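Local coordinates for BH2331 protein (Bacillus halodurans, PDB 1VL5) that probably transfers a methyl group from S-adenosylmethionine to a substrate that is not known, at residues Met30-Leu35 with Gln135-Asp140; Asp43-Gly48 with His114-Pro119; Val59-Ala64 with Asp101-Ile106. All coordinates share one frame; numbering follows the deposited sequence.

Interaction 1. Residues Met30-Leu35 with Gln135-Asp140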
HETATM    1  N   MSE A  30      -1.486  13.543   0.707  1.00 31.49           N
HETATM    2  CA  MSE A  30      -2.240  14.605   1.325  1.00 31.14           C
HETATM    3  C   MSE A  30      -2.713  15.613   0.268  1.00 31.00           C
HETATM    4  O   MSE A  30      -3.853  16.031   0.288  1.00 32.24           O
HETATM    5  CB  MSE A  30      -1.380  15.328   2.353  1.00 31.02           C
HETATM    6  CG  MSE A  30      -0.966  14.501   3.571  1.00 41.77           C
HETATM    7 SE   MSE A  30      -2.559  13.998   4.552  1.00 64.48          SE
HETATM    8  CE  MSE A  30      -3.000  15.859   5.079  1.00 61.77           C
ATOM      9  N   GLN A  31      -1.831  15.997  -0.646  1.00 31.32           N
ATOM     10  CA  GLN A  31      -2.166  16.953  -1.717  1.00 34.28           C
ATOM     11  C   GLN A  31      -3.311  16.433  -2.571  1.00 32.24           C
ATOM     12  O   GLN A  31      -4.271  17.149  -2.822  1.00 33.77           O
ATOM     13  CB  GLN A  31      -0.922  17.187  -2.574  1.00 33.10           C
ATOM     14  CG  GLN A  31      -1.011  18.218  -3.658  1.00 47.17           C
ATOM     15  CD  GLN A  31       0.238  18.177  -4.590  1.00 49.35           C
ATOM     16  OE1 GLN A  31       0.581  17.132  -5.172  1.00 59.72           O
ATOM     17  NE2 GLN A  31       0.922  19.327  -4.708  1.00 62.79           N
ATOM     18  N   ILE A  32      -3.191  15.194  -3.042  1.00 32.62           N
ATOM     19  CA  ILE A  32      -4.209  14.565  -3.910  1.00 35.97           C
ATOM     20  C   ILE A  32      -5.545  14.430  -3.171  1.00 34.09           C
ATOM     21  O   ILE A  32      -6.600  14.558  -3.776  1.00 34.12           O
ATOM     22  CB  ILE A  32      -3.723  13.170  -4.439  1.00 33.71           C
ATOM     23  CG1 ILE A  32      -2.430  13.290  -5.306  1.00 42.74           C
ATOM     24  CG2 ILE A  32      -4.770  12.474  -5.216  1.00 41.25           C
ATOM     25  CD1 ILE A  32      -2.455  14.454  -6.267  1.00 40.36           C
ATOM     26  N   ALA A  33      -5.485  14.236  -1.852  1.00 34.11           N
ATOM     27  CA  ALA A  33      -6.703  14.076  -1.037  1.00 31.23           C
ATOM     28  C   ALA A  33      -7.636  15.269  -1.138  1.00 31.21           C
ATOM     29  O   ALA A  33      -8.852  15.135  -1.175  1.00 27.54           O
ATOM     30  CB  ALA A  33      -6.321  13.807   0.434  1.00 34.84           C
ATOM     31  N   ALA A  34      -7.050  16.460  -1.161  1.00 29.68           N
ATOM     32  CA  ALA A  34      -7.801  17.681  -1.349  1.00 27.34           C
ATOM     33  C   ALA A  34      -8.772  17.868  -0.163  1.00 30.36           C
ATOM     34  O   ALA A  34      -9.944  18.106  -0.330  1.00 28.60           O
ATOM     35  CB  ALA A  34      -8.531  17.683  -2.677  1.00 32.18           C
ATOM     36  N   LEU A  35      -8.231  17.782   1.042  1.00 30.13           N
ATOM     37  CA  LEU A  35      -9.046  17.732   2.260  1.00 31.68           C
ATOM     38  C   LEU A  35      -9.790  18.994   2.494  1.00 32.78           C
ATOM     39  O   LEU A  35      -9.274  20.082   2.217  1.00 36.51           O
ATOM     40  CB  LEU A  35      -8.170  17.471   3.462  1.00 29.23           C
ATOM     41  CG  LEU A  35      -7.382  16.191   3.500  1.00 33.39           C
ATOM     42  CD1 LEU A  35      -6.521  16.266   4.760  1.00 36.13           C
ATOM     43  CD2 LEU A  35      -8.319  14.987   3.500  1.00 32.58           C
ATOM     44  N   GLN A 135     -14.301   9.311  -1.054  1.00 25.51           N
ATOM     45  CA  GLN A 135     -13.199   8.866  -1.895  1.00 24.84           C
ATOM     46  C   GLN A 135     -12.345   7.767  -1.255  1.00 26.69           C
ATOM     47  O   GLN A 135     -12.180   7.720  -0.057  1.00 24.86           O
ATOM     48  CB  GLN A 135     -12.309  10.052  -2.283  1.00 25.23           C
ATOM     49  CG  GLN A 135     -11.782  10.844  -1.046  1.00 26.18           C
ATOM     50  CD  GLN A 135     -10.741  11.911  -1.393  1.00 25.82           C
ATOM     51  OE1 GLN A 135      -9.854  11.689  -2.217  1.00 27.61           O
ATOM     52  NE2 GLN A 135     -10.823  13.065  -0.730  1.00 24.64           N
ATOM     53  N   LEU A 136     -11.810   6.897  -2.105  1.00 27.43           N
ATOM     54  CA  LEU A 136     -10.803   5.924  -1.719  1.00 27.93           C
ATOM     55  C   LEU A 136      -9.468   6.441  -2.226  1.00 28.74           C
ATOM     56  O   LEU A 136      -9.334   6.758  -3.384  1.00 27.88           O
ATOM     57  CB  LEU A 136     -11.094   4.564  -2.355  1.00 26.50           C
ATOM     58  CG  LEU A 136      -9.979   3.531  -2.249  1.00 26.35           C
ATOM     59  CD1 LEU A 136      -9.693   3.088  -0.844  1.00 23.40           C
ATOM     60  CD2 LEU A 136     -10.377   2.322  -3.160  1.00 29.48           C
ATOM     61  N   LEU A 137      -8.483   6.458  -1.333  1.00 25.41           N
ATOM     62  CA  LEU A 137      -7.119   6.789  -1.636  1.00 25.68           C
ATOM     63  C   LEU A 137      -6.287   5.544  -1.375  1.00 28.31           C
ATOM     64  O   LEU A 137      -6.063   5.167  -0.235  1.00 27.32           O
ATOM     65  CB  LEU A 137      -6.695   7.977  -0.746  1.00 25.79           C
ATOM     66  CG  LEU A 137      -7.384   9.314  -1.113  1.00 27.76           C
ATOM     67  CD1 LEU A 137      -7.381  10.288   0.059  1.00 27.38           C
ATOM     68  CD2 LEU A 137      -6.786  10.002  -2.318  1.00 26.68           C
ATOM     69  N   LEU A 138      -5.770   4.933  -2.442  1.00 27.26           N
ATOM     70  CA  LEU A 138      -5.061   3.672  -2.351  1.00 28.82           C
ATOM     71  C   LEU A 138      -3.675   3.788  -2.924  1.00 26.27           C
ATOM     72  O   LEU A 138      -3.507   4.269  -4.048  1.00 27.59           O
ATOM     73  CB  LEU A 138      -5.852   2.620  -3.112  1.00 31.89           C
ATOM     74  CG  LEU A 138      -5.370   1.171  -3.271  1.00 34.65           C
ATOM     75  CD1 LEU A 138      -5.196   0.479  -1.959  1.00 36.49           C
ATOM     76  CD2 LEU A 138      -6.379   0.414  -4.117  1.00 33.13           C
ATOM     77  N   VAL A 139      -2.682   3.364  -2.131  1.00 27.02           N
ATOM     78  CA  VAL A 139      -1.270   3.459  -2.462  1.00 26.20           C
ATOM     79  C   VAL A 139      -0.668   2.071  -2.253  1.00 28.64           C
ATOM     80  O   VAL A 139      -0.917   1.427  -1.223  1.00 28.45           O
ATOM     81  CB  VAL A 139      -0.503   4.481  -1.585  1.00 23.08           C
ATOM     82  CG1 VAL A 139       1.012   4.345  -1.814  1.00 25.18           C
ATOM     83  CG2 VAL A 139      -0.913   5.887  -1.906  1.00 30.35           C
ATOM     84  N   ASP A 140       0.031   1.581  -3.274  1.00 29.43           N
ATOM     85  CA  ASP A 140       0.689   0.310  -3.199  1.00 28.24           C
ATOM     86  C   ASP A 140       1.715   0.178  -4.298  1.00 29.04           C
ATOM     87  O   ASP A 140       1.695   0.887  -5.292  1.00 25.65           O
ATOM     88  CB  ASP A 140      -0.341  -0.839  -3.322  1.00 27.63           C
ATOM     89  CG  ASP A 140       0.066  -2.098  -2.516  1.00 29.14           C
ATOM     90  OD1 ASP A 140       0.997  -2.018  -1.692  1.00 31.61           O
ATOM     91  OD2 ASP A 140      -0.538  -3.157  -2.759  1.00 31.87           O
TER
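Gln-135 and Leu-137 of strand 134-142 meet the C-terminal end of helix 26-33, which packs on one side of the central sheet of this Rossmann-like methyltransferase fold. Gln-135 can be followed outward. Its CB points toward the helix. CG lies between the backbone N and the carbonyl carbon (chi1 55°) and packs on Ile-106 of the neighbouring strand. Beyond CG the chain is extended. CD bears the amide: NE2 reaches the helix, and OE1 accepts a hydrogen bond from Lys-248 NZ. Gln-135 NE2 donates to Ala-33 O over 2.9 Å, and the N-H points almost exactly at the oxygen (179°). The acceptor lies in the amide plane, and the donor meets a lone pair in the carbonyl plane. Lys-248 NZ also bonds Ile-32 O, tying the same helix end to strand 236-250. Ala-34 follows with positive phi, where the helix stops. An alanine in place of Gln-135 is likely to leave Ala-33 O without this donor and Lys-248 NZ without one acceptor. Two residues along the strand, Leu-137 makes the apolar part of the contact. Its CD2 approaches Ile-32 CG2 at 4.3 Å, and its CD1 touches Ala-33 CB at 3.7 Å.

Interaction 2. Residues Asp43-Gly48 with His114-Pro119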
ATOM      1  N   ASP A  43      -8.508   4.635   8.050  1.00 28.51           N
ATOM      2  CA  ASP A  43      -7.169   4.219   7.610  1.00 25.84           C
ATOM      3  C   ASP A  43      -7.046   2.711   7.734  1.00 26.14           C
ATOM      4  O   ASP A  43      -6.918   2.186   8.833  1.00 31.23           O
ATOM      5  CB  ASP A  43      -6.094   4.958   8.423  1.00 27.47           C
ATOM      6  CG  ASP A  43      -4.656   4.677   7.929  1.00 28.25           C
ATOM      7  OD1 ASP A  43      -4.440   4.326   6.717  1.00 33.22           O
ATOM      8  OD2 ASP A  43      -3.733   4.803   8.771  1.00 29.53           O
ATOM      9  N   VAL A  44      -7.243   2.025   6.602  1.00 29.06           N
ATOM     10  CA  VAL A  44      -7.274   0.572   6.533  1.00 28.83           C
ATOM     11  C   VAL A  44      -5.849  -0.002   6.576  1.00 28.59           C
ATOM     12  O   VAL A  44      -4.973   0.419   5.797  1.00 28.68           O
ATOM     13  CB  VAL A  44      -8.061   0.076   5.275  1.00 30.56           C
ATOM     14  CG1 VAL A  44      -8.070  -1.429   5.175  1.00 34.22           C
ATOM     15  CG2 VAL A  44      -9.474   0.592   5.295  1.00 31.67           C
ATOM     16  N   ALA A  45      -5.644  -0.972   7.489  1.00 28.86           N
ATOM     17  CA  ALA A  45      -4.354  -1.620   7.729  1.00 28.06           C
ATOM     18  C   ALA A  45      -3.360  -0.551   8.135  1.00 29.07           C
ATOM     19  O   ALA A  45      -2.348  -0.287   7.487  1.00 25.93           O
ATOM     20  CB  ALA A  45      -3.901  -2.361   6.474  1.00 31.19           C
ATOM     21  N   THR A  46      -3.701   0.139   9.210  1.00 28.78           N
ATOM     22  CA  THR A  46      -2.952   1.285   9.582  1.00 27.28           C
ATOM     23  C   THR A  46      -1.463   0.970   9.877  1.00 28.28           C
ATOM     24  O   THR A  46      -0.590   1.854   9.701  1.00 29.33           O
ATOM     25  CB  THR A  46      -3.658   1.990  10.775  1.00 27.78           C
ATOM     26  OG1 THR A  46      -3.046   3.242  11.006  1.00 26.05           O
ATOM     27  CG2 THR A  46      -3.547   1.180  11.969  1.00 27.28           C
ATOM     28  N   GLY A  47      -1.168  -0.241  10.343  1.00 28.61           N
ATOM     29  CA  GLY A  47       0.247  -0.681  10.522  1.00 28.10           C
ATOM     30  C   GLY A  47       0.929   0.200  11.552  1.00 30.06           C
ATOM     31  O   GLY A  47       0.448   0.293  12.677  1.00 27.92           O
ATOM     32  N   GLY A  48       2.005   0.888  11.149  1.00 28.65           N
ATOM     33  CA  GLY A  48       2.750   1.764  12.068  1.00 31.10           C
ATOM     34  C   GLY A  48       2.037   3.085  12.352  1.00 30.18           C
ATOM     35  O   GLY A  48       2.471   3.847  13.229  1.00 29.07           O
ATOM     36  N   HIS A 114      -1.200  -5.291  -0.914  1.00 30.66           N
ATOM     37  CA  HIS A 114      -0.462  -6.432  -1.411  1.00 29.33           C
ATOM     38  C   HIS A 114      -0.324  -7.599  -0.398  1.00 27.26           C
ATOM     39  O   HIS A 114       0.071  -8.685  -0.770  1.00 30.95           O
ATOM     40  CB  HIS A 114       0.919  -5.974  -1.943  1.00 31.30           C
ATOM     41  CG  HIS A 114       1.865  -5.546  -0.871  1.00 31.49           C
ATOM     42  ND1 HIS A 114       1.984  -4.239  -0.467  1.00 31.46           N
ATOM     43  CD2 HIS A 114       2.735  -6.250  -0.122  1.00 36.58           C
ATOM     44  CE1 HIS A 114       2.877  -4.160   0.502  1.00 38.53           C
ATOM     45  NE2 HIS A 114       3.351  -5.367   0.723  1.00 33.76           N
ATOM     46  N   HIS A 115      -0.690  -7.390   0.863  1.00 29.95           N
ATOM     47  CA  HIS A 115      -0.808  -8.470   1.859  1.00 29.32           C
ATOM     48  C   HIS A 115      -2.199  -9.137   1.944  1.00 29.11           C
ATOM     49  O   HIS A 115      -2.363 -10.257   2.466  1.00 29.55           O
ATOM     50  CB  HIS A 115      -0.476  -7.897   3.237  1.00 32.42           C
ATOM     51  CG  HIS A 115       0.959  -7.493   3.397  1.00 34.35           C
ATOM     52  ND1 HIS A 115       1.984  -8.401   3.402  1.00 40.85           N
ATOM     53  CD2 HIS A 115       1.529  -6.284   3.582  1.00 43.95           C
ATOM     54  CE1 HIS A 115       3.130  -7.775   3.578  1.00 39.24           C
ATOM     55  NE2 HIS A 115       2.882  -6.487   3.694  1.00 39.88           N
ATOM     56  N   PHE A 116      -3.219  -8.440   1.464  1.00 26.38           N
ATOM     57  CA  PHE A 116      -4.583  -8.930   1.536  1.00 27.28           C
ATOM     58  C   PHE A 116      -4.778 -10.156   0.683  1.00 26.93           C
ATOM     59  O   PHE A 116      -4.434 -10.147  -0.499  1.00 27.29           O
ATOM     60  CB  PHE A 116      -5.544  -7.848   1.016  1.00 30.01           C
ATOM     61  CG  PHE A 116      -5.532  -6.551   1.788  1.00 25.50           C
ATOM     62  CD1 PHE A 116      -4.874  -6.410   2.996  1.00 28.09           C
ATOM     63  CD2 PHE A 116      -6.216  -5.447   1.260  1.00 28.39           C
ATOM     64  CE1 PHE A 116      -4.912  -5.177   3.664  1.00 31.75           C
ATOM     65  CE2 PHE A 116      -6.233  -4.213   1.909  1.00 29.56           C
ATOM     66  CZ  PHE A 116      -5.611  -4.087   3.108  1.00 28.51           C
ATOM     67  N   PRO A 117      -5.328 -11.225   1.251  1.00 28.54           N
ATOM     68  CA  PRO A 117      -5.546 -12.402   0.441  1.00 26.47           C
ATOM     69  C   PRO A 117      -6.699 -12.258  -0.573  1.00 29.43           C
ATOM     70  O   PRO A 117      -6.703 -12.915  -1.607  1.00 29.31           O
ATOM     71  CB  PRO A 117      -5.815 -13.505   1.494  1.00 28.67           C
ATOM     72  CG  PRO A 117      -6.282 -12.824   2.670  1.00 31.09           C
ATOM     73  CD  PRO A 117      -5.719 -11.449   2.654  1.00 26.26           C
ATOM     74  N   ASN A 118      -7.664 -11.400  -0.297  1.00 28.90           N
ATOM     75  CA  ASN A 118      -8.793 -11.184  -1.193  1.00 29.55           C
ATOM     76  C   ASN A 118      -9.091  -9.714  -1.384  1.00 29.26           C
ATOM     77  O   ASN A 118     -10.095  -9.210  -0.891  1.00 31.78           O
ATOM     78  CB  ASN A 118     -10.026 -11.856  -0.617  1.00 32.33           C
ATOM     79  CG  ASN A 118      -9.824 -13.328  -0.382  1.00 31.97           C
ATOM     80  OD1 ASN A 118      -9.790 -14.113  -1.336  1.00 37.19           O
ATOM     81  ND2 ASN A 118      -9.738 -13.721   0.895  1.00 27.02           N
ATOM     82  N   PRO A 119      -8.217  -9.007  -2.104  1.00 29.41           N
ATOM     83  CA  PRO A 119      -8.347  -7.574  -2.116  1.00 27.55           C
ATOM     84  C   PRO A 119      -9.594  -7.031  -2.805  1.00 26.60           C
ATOM     85  O   PRO A 119     -10.060  -5.961  -2.449  1.00 27.29           O
ATOM     86  CB  PRO A 119      -7.070  -7.125  -2.831  1.00 33.01           C
ATOM     87  CG  PRO A 119      -6.751  -8.195  -3.726  1.00 30.35           C
ATOM     88  CD  PRO A 119      -7.077  -9.444  -2.918  1.00 30.45           C
TER
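This is a small apolar contact between Phe-116 and the residues Val-44 and Ala-45. It lies where strand 40-44 runs out into its loop, facing the loop between strand 104-110 and helix 119-129. Both loops follow parallel strands that are neighbours in the sheet. With CG anti to its carbonyl carbon (chi1 -61°), Phe-116 turns the CE1 and CZ end of its ring toward Val-44 and Ala-45. Ala-45 CB sits at the ring edge, near its plane, 4.1 Å from Phe-116 CE1. Val-44 CG1 comes in obliquely to Phe-116 CZ at 4.2 Å. Phe-122 meets the Phe-116 ring edge-to-face, and Cys-109 also touches it.

The loop beyond Ala-45 is held by polar bonds. Thr-46 OG1 donates to Asp-43 OD2 over 2.8 Å, from above the carboxylate plane. Gly-47 N bonds Asp-66 OD2. Gly-47 begins a GxGxxA pattern, consistent with the glycine-rich S-adenosylmethionine loop of the family. The contact across the two loops has no hydrogen bond of its own. Its chemistry implies that shape and van der Waals packing join them, while the buried Asp-43 carboxylate is satisfied on its own side and by the neighbouring strand, through Thr-46, Ala-52 N and Thr-108 OG1.

Interaction 3. Residues Val59-Ala64 with Asp101-Ile106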
ATOM      1  N   VAL A  59      -8.387  16.702   9.632  1.00 27.69           N
ATOM      2  CA  VAL A  59      -9.746  16.147   9.508  1.00 27.00           C
ATOM      3  C   VAL A  59     -10.479  16.119  10.860  1.00 29.69           C
ATOM      4  O   VAL A  59      -9.907  16.460  11.904  1.00 31.87           O
ATOM      5  CB  VAL A  59      -9.720  14.795   8.868  1.00 26.03           C
ATOM      6  CG1 VAL A  59      -8.914  14.838   7.573  1.00 29.09           C
ATOM      7  CG2 VAL A  59      -9.120  13.681   9.811  1.00 29.22           C
ATOM      8  N   LYS A  60     -11.752  15.726  10.849  1.00 31.59           N
ATOM      9  CA  LYS A  60     -12.567  15.707  12.069  1.00 32.43           C
ATOM     10  C   LYS A  60     -12.165  14.525  12.929  1.00 30.48           C
ATOM     11  O   LYS A  60     -11.867  14.682  14.122  1.00 31.79           O
ATOM     12  CB  LYS A  60     -14.075  15.673  11.733  1.00 28.95           C
ATOM     13  CG  LYS A  60     -14.986  15.707  12.953  1.00 40.43           C
ATOM     14  CD  LYS A  60     -16.527  15.637  12.643  1.00 42.22           C
ATOM     15  N   LYS A  61     -12.163  13.344  12.323  1.00 31.32           N
ATOM     16  CA  LYS A  61     -11.868  12.111  13.054  1.00 33.24           C
ATOM     17  C   LYS A  61     -11.211  11.088  12.169  1.00 27.34           C
ATOM     18  O   LYS A  61     -11.533  10.993  10.976  1.00 29.57           O
ATOM     19  CB  LYS A  61     -13.165  11.513  13.564  1.00 34.52           C
ATOM     20  CG  LYS A  61     -12.965  10.123  14.140  1.00 47.56           C
ATOM     21  CD  LYS A  61     -14.009   9.735  15.162  1.00 50.92           C
ATOM     22  CE  LYS A  61     -13.750   8.316  15.634  1.00 40.72           C
ATOM     23  NZ  LYS A  61     -14.919   7.879  16.359  1.00 43.90           N
ATOM     24  N   VAL A  62     -10.324  10.283  12.751  1.00 26.91           N
ATOM     25  CA  VAL A  62      -9.696   9.152  12.043  1.00 25.74           C
ATOM     26  C   VAL A  62      -9.937   7.843  12.818  1.00 25.83           C
ATOM     27  O   VAL A  62      -9.778   7.792  14.039  1.00 25.87           O
ATOM     28  CB  VAL A  62      -8.174   9.327  11.844  1.00 27.60           C
ATOM     29  CG1 VAL A  62      -7.598   8.163  11.015  1.00 27.47           C
ATOM     30  CG2 VAL A  62      -7.823  10.704  11.183  1.00 27.36           C
ATOM     31  N   VAL A  63     -10.309   6.786  12.092  1.00 21.49           N
ATOM     32  CA  VAL A  63     -10.329   5.466  12.646  1.00 22.06           C
ATOM     33  C   VAL A  63      -9.137   4.754  12.082  1.00 25.07           C
ATOM     34  O   VAL A  63      -9.058   4.547  10.886  1.00 26.35           O
ATOM     35  CB  VAL A  63     -11.632   4.708  12.325  1.00 26.58           C
ATOM     36  CG1 VAL A  63     -11.570   3.290  12.804  1.00 22.36           C
ATOM     37  CG2 VAL A  63     -12.833   5.438  12.946  1.00 28.09           C
ATOM     38  N   ALA A  64      -8.203   4.367  12.948  1.00 26.96           N
ATOM     39  CA  ALA A  64      -7.035   3.569  12.559  1.00 23.89           C
ATOM     40  C   ALA A  64      -7.378   2.113  12.774  1.00 25.38           C
ATOM     41  O   ALA A  64      -7.625   1.667  13.913  1.00 25.37           O
ATOM     42  CB  ALA A  64      -5.818   4.007  13.419  1.00 28.87           C
ATOM     43  N   ASP A 101     -22.741   1.093   6.623  1.00 29.85           N
ATOM     44  CA  ASP A 101     -22.746   1.638   5.296  1.00 29.48           C
ATOM     45  C   ASP A 101     -22.653   3.145   5.400  1.00 28.73           C
ATOM     46  O   ASP A 101     -23.231   3.730   6.308  1.00 25.36           O
ATOM     47  CB  ASP A 101     -24.060   1.331   4.594  1.00 33.51           C
ATOM     48  CG  ASP A 101     -24.239  -0.129   4.211  1.00 34.12           C
ATOM     49  OD1 ASP A 101     -23.509  -1.014   4.661  1.00 34.26           O
ATOM     50  OD2 ASP A 101     -25.175  -0.378   3.440  1.00 32.39           O
ATOM     51  N   GLU A 102     -21.960   3.769   4.454  1.00 25.96           N
ATOM     52  CA  GLU A 102     -21.984   5.240   4.289  1.00 27.94           C
ATOM     53  C   GLU A 102     -21.582   5.947   5.530  1.00 28.82           C
ATOM     54  O   GLU A 102     -22.183   6.954   5.891  1.00 31.00           O
ATOM     55  CB  GLU A 102     -23.374   5.720   3.849  1.00 30.10           C
ATOM     56  CG  GLU A 102     -23.662   5.292   2.427  1.00 24.21           C
ATOM     57  CD  GLU A 102     -25.044   5.674   1.947  1.00 33.15           C
ATOM     58  OE1 GLU A 102     -25.647   6.606   2.510  1.00 47.77           O
ATOM     59  OE2 GLU A 102     -25.510   5.036   0.997  1.00 41.63           O
ATOM     60  N   ARG A 103     -20.510   5.475   6.160  1.00 28.75           N
ATOM     61  CA  ARG A 103     -19.997   6.157   7.356  1.00 27.56           C
ATOM     62  C   ARG A 103     -18.845   7.171   7.086  1.00 29.16           C
ATOM     63  O   ARG A 103     -18.801   8.260   7.679  1.00 31.56           O
ATOM     64  CB  ARG A 103     -19.515   5.129   8.325  1.00 31.25           C
ATOM     65  CG  ARG A 103     -18.778   5.734   9.424  1.00 38.47           C
ATOM     66  CD  ARG A 103     -18.779   4.914  10.611  1.00 38.48           C
ATOM     67  NE  ARG A 103     -17.928   5.587  11.588  1.00 35.39           N
ATOM     68  CZ  ARG A 103     -17.469   5.000  12.671  1.00 34.90           C
ATOM     69  NH1 ARG A 103     -17.861   3.779  12.953  1.00 31.38           N
ATOM     70  NH2 ARG A 103     -16.668   5.658  13.497  1.00 35.68           N
ATOM     71  N   PHE A 104     -17.933   6.833   6.163  1.00 27.04           N
ATOM     72  CA  PHE A 104     -16.713   7.612   5.983  1.00 24.26           C
ATOM     73  C   PHE A 104     -16.724   8.542   4.796  1.00 22.96           C
ATOM     74  O   PHE A 104     -17.231   8.196   3.738  1.00 27.66           O
ATOM     75  CB  PHE A 104     -15.511   6.621   5.914  1.00 23.41           C
ATOM     76  CG  PHE A 104     -15.350   5.813   7.173  1.00 23.95           C
ATOM     77  CD1 PHE A 104     -14.836   6.418   8.328  1.00 23.55           C
ATOM     78  CD2 PHE A 104     -15.848   4.524   7.278  1.00 26.81           C
ATOM     79  CE1 PHE A 104     -14.726   5.706   9.500  1.00 22.04           C
ATOM     80  CE2 PHE A 104     -15.749   3.796   8.483  1.00 23.28           C
ATOM     81  CZ  PHE A 104     -15.181   4.427   9.602  1.00 24.74           C
ATOM     82  N   HIS A 105     -16.094   9.728   4.924  1.00 24.16           N
ATOM     83  CA  HIS A 105     -15.809  10.540   3.741  1.00 25.21           C
ATOM     84  C   HIS A 105     -14.622  10.019   2.939  1.00 27.30           C
ATOM     85  O   HIS A 105     -14.590  10.146   1.707  1.00 24.36           O
ATOM     86  CB  HIS A 105     -15.569  11.978   4.136  1.00 28.97           C
ATOM     87  CG  HIS A 105     -16.695  12.565   4.931  1.00 28.05           C
ATOM     88  ND1 HIS A 105     -16.787  12.422   6.299  1.00 28.00           N
ATOM     89  CD2 HIS A 105     -17.772  13.288   4.552  1.00 31.96           C
ATOM     90  CE1 HIS A 105     -17.854  13.073   6.731  1.00 35.80           C
ATOM     91  NE2 HIS A 105     -18.475  13.601   5.691  1.00 29.34           N
ATOM     92  N   ILE A 106     -13.640   9.431   3.648  1.00 26.56           N
ATOM     93  CA  ILE A 106     -12.405   8.957   3.042  1.00 26.48           C
ATOM     94  C   ILE A 106     -12.042   7.587   3.570  1.00 23.68           C
ATOM     95  O   ILE A 106     -12.154   7.337   4.733  1.00 23.51           O
ATOM     96  CB  ILE A 106     -11.215   9.960   3.293  1.00 26.07           C
ATOM     97  CG1 ILE A 106     -11.533  11.336   2.716  1.00 30.13           C
ATOM     98  CG2 ILE A 106      -9.925   9.399   2.672  1.00 26.15           C
ATOM     99  CD1 ILE A 106     -10.504  12.411   3.034  1.00 27.25           C
TER
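Extended torsions bring Lys-61 and Arg-103 together. In each, CG is anti to the backbone N (chi1 171° in Lys-61, 170° in Arg-103), and both chains run out nearly straight. The two side chains cross obliquely. Lys-61 NZ stops at the edge of the Arg-103 guanidinium, near its plane, 4.0 Å from Arg-103 NH2. These are like charges, but each has an acidic partner: Lys-61 NZ forms a salt bridge with Glu-88 of strand 87-91, and Arg-103 NE forms one with Glu-40 at the start of strand 40-44. The carboxylates probably offset much of the repulsion.

Val-63 lies two residues beyond Lys-61 on the same strand, and its side chain also points toward Arg-103 and Phe-104. Val-63 CG2, anti to the carbonyl carbon, does the touching. It approaches Arg-103 NH2 at 3.9 Å, with the two side chains nearly at a right angle. The same methyl reaches the edge of the Phe-104 ring, near its plane, at 3.9 Å from Phe-104 CE1.

Arg-103 and Phe-104 also pack on each other. Arg-103 CG sits over the centre of one face of the Phe-104 ring, 3.6 Å above its plane. Farther out, Phe-104 CZ lies over a face of the guanidinium, offset toward its rim. The phenyl group is buried, while the arginine is partly exposed. The contact therefore grades from apolar packing inside to charged groups near the surface.

Strand 40-44 lies between the two strands in the sheet, and its Leu-42 touches both Val-63 and Phe-104. The strand order is 87-91, 61-66, 40-44, 104-110, 134-142, all parallel, then 236-250 and 183-195, with 236-250 antiparallel to both its neighbours. This order is consistent with the class I S-adenosylmethionine-dependent methyltransferase fold.

Overall arrangement
All three interactions reach one sheet. Interaction 3 is nested along the chain inside the loop closed by interaction 2, and interaction 2 inside that closed by interaction 1. Interactions 1 and 3 have centres about 13 Å apart and join directly: Gln-135 N lies 2.9 Å from His-105 O, and Leu-137 CD1 lies 3.8 Å from Ile-106 CG2. Interactions 2 and 3, centres about 17 Å apart, meet through Asp-43 N and Val-63 O at 2.9 Å. Interactions 1 and 2 are about 16 Å apart between centres, linked by Asp-140 OD1 and His-114 ND1 at 2.7 Å. Interaction 2 includes the glycine-rich loop, the probable S-adenosylmethionine side of the fold.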